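Local coordinates for protein alkylpurine DNA glycosylase AlkC (Pseudomonas fluorescens, PDB 5VI0) that acts as a DNA repair glycosylase that removes alkylated purine bases, apparently without flipping the damaged nucleotide out of the helix, at residues A[295-300]-A[353-358]. Numbering follows the deposited sequence.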
# COMPACT_ATOMS: atom_id res chain seq x y z
N LEU A 295 -24.96 15.30 -14.82
CA LEU A 295 -25.06 14.49 -13.61
C LEU A 295 -24.22 13.23 -13.76
O LEU A 295 -24.15 12.63 -14.84
CB LEU A 295 -26.51 14.10 -13.31
CG LEU A 295 -27.42 15.29 -12.96
CD1 LEU A 295 -28.81 14.80 -12.55
CD2 LEU A 295 -26.79 16.14 -11.86
N VAL A 296 -23.56 12.86 -12.67
CA VAL A 296 -22.92 11.56 -12.52
C VAL A 296 -23.64 10.86 -11.38
O VAL A 296 -23.67 11.37 -10.26
CB VAL A 296 -21.42 11.69 -12.24
CG1 VAL A 296 -20.83 10.34 -11.92
CG2 VAL A 296 -20.70 12.32 -13.41
N VAL A 297 -24.26 9.73 -11.69
CA VAL A 297 -25.13 9.02 -10.76
C VAL A 297 -24.54 7.64 -10.50
O VAL A 297 -24.35 6.85 -11.44
CB VAL A 297 -26.57 8.91 -11.29
CG1 VAL A 297 -27.46 8.30 -10.24
CG2 VAL A 297 -27.09 10.26 -11.75
N ASP A 298 -24.28 7.34 -9.24
CA ASP A 298 -23.70 6.07 -8.82
C ASP A 298 -24.49 5.54 -7.64
O ASP A 298 -25.36 6.22 -7.09
CB ASP A 298 -22.22 6.22 -8.41
CG ASP A 298 -21.35 6.71 -9.55
OD1 ASP A 298 -21.61 6.35 -10.72
OD2 ASP A 298 -20.39 7.47 -9.28
N TYR A 299 -24.19 4.31 -7.23
CA TYR A 299 -24.73 3.80 -5.98
C TYR A 299 -23.68 2.94 -5.28
O TYR A 299 -22.79 2.38 -5.90
CB TYR A 299 -26.04 3.03 -6.19
CG TYR A 299 -25.91 1.70 -6.87
CD1 TYR A 299 -25.73 1.61 -8.24
CD2 TYR A 299 -25.99 0.53 -6.15
CE1 TYR A 299 -25.63 0.38 -8.87
CE2 TYR A 299 -25.88 -0.71 -6.76
CZ TYR A 299 -25.71 -0.78 -8.12
OH TYR A 299 -25.60 -2.01 -8.72
N ALA A 300 -23.78 2.88 -3.97
CA ALA A 300 -22.83 2.11 -3.18
C ALA A 300 -23.59 1.12 -2.31
O ALA A 300 -24.66 1.44 -1.78
CB ALA A 300 -21.95 3.00 -2.31
N VAL A 353 -27.56 6.13 -2.84
CA VAL A 353 -27.53 6.71 -4.17
C VAL A 353 -26.72 7.99 -4.14
O VAL A 353 -26.95 8.87 -3.29
CB VAL A 353 -28.95 6.96 -4.69
CG1 VAL A 353 -28.87 7.68 -6.04
CG2 VAL A 353 -29.65 5.64 -4.82
N LEU A 354 -25.76 8.10 -5.06
CA LEU A 354 -24.85 9.23 -5.14
C LEU A 354 -25.13 10.00 -6.42
O LEU A 354 -25.16 9.41 -7.50
CB LEU A 354 -23.39 8.77 -5.11
CG LEU A 354 -22.76 8.33 -3.78
CD1 LEU A 354 -23.42 7.08 -3.27
CD2 LEU A 354 -21.28 8.08 -3.95
N VAL A 355 -25.30 11.31 -6.30
CA VAL A 355 -25.40 12.20 -7.45
C VAL A 355 -24.32 13.27 -7.32
O VAL A 355 -24.33 14.04 -6.35
CB VAL A 355 -26.79 12.82 -7.58
CG1 VAL A 355 -26.84 13.68 -8.82
CG2 VAL A 355 -27.86 11.73 -7.63
N ASN A 356 -23.41 13.31 -8.28
CA ASN A 356 -22.27 14.22 -8.25
C ASN A 356 -21.52 14.12 -6.92
O ASN A 356 -21.10 15.11 -6.33
CB ASN A 356 -22.71 15.65 -8.56
CG ASN A 356 -23.15 15.81 -10.02
OD1 ASN A 356 -23.46 14.82 -10.68
ND2 ASN A 356 -23.16 17.04 -10.52
N GLY A 357 -21.37 12.88 -6.44
CA GLY A 357 -20.56 12.64 -5.28
C GLY A 357 -21.21 13.00 -3.96
O GLY A 357 -20.51 13.05 -2.94
N GLU A 358 -22.51 13.26 -3.94
CA GLU A 358 -23.21 13.52 -2.70
C GLU A 358 -24.25 12.43 -2.50
O GLU A 358 -24.94 12.05 -3.45
CB GLU A 358 -23.86 14.92 -2.72
CG GLU A 358 -24.73 15.25 -1.51
CD GLU A 358 -25.54 16.56 -1.66
OE1 GLU A 358 -25.21 17.56 -0.97
OE2 GLU A 358 -26.51 16.59 -2.46
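N356 reaches across to strand 293-304 just where strand 347-355 gives way to a turn, and its side chain takes the place of a main-chain carbonyl. With CG beside its own backbone N (chi1 -69°), the amide swings back to the neighbouring strand, and OD1 receives the N-H of V296 at 2.8 Å in a nearly straight bond. The N-H of N356 goes to the carbonyl O of V296, also 2.8 Å away, so both backbone groups of V296 are held by this one residue. The amide nitrogen ND2 makes a weak hydrogen bond to the carbonyl of K294. The side chain of L295 crosses that of N356 at about a right angle, its CD2 3.8 Å from N356 OD1 and 3.9 Å from V355 CG1, so that this methyl settles into the notch between the two residues. Further along, the strands run antiparallel: D298 and L354 form a hydrogen-bonded pair, flanked by the non-hydrogen-bonded pairs V297-V355 and Y299-V353. V297, V355, V353 and Y299 share one buried face, where V297 CG1, anti to its backbone N (chi1 -174°), projects between the two valines opposite, 4.3 Å from V355 CG2 and 4.5 Å from V353 CG1. F283 of strand 278-287 packs onto V297 and V353, while the Y299 ring leads away to F315 and its hydroxyl bonds Q334. On the reverse face, L354 reaches diagonally past D298 and rests CD1 4.4 Å from A300 CB. V355-E358 form a type I' turn, with N356 and G357 both at positive phi, making this the tight beta-hairpin between strands 347-355 and 358-368 in AlkC's C-terminal all-beta domain, consistent with an immunoglobulin-like beta-sandwich.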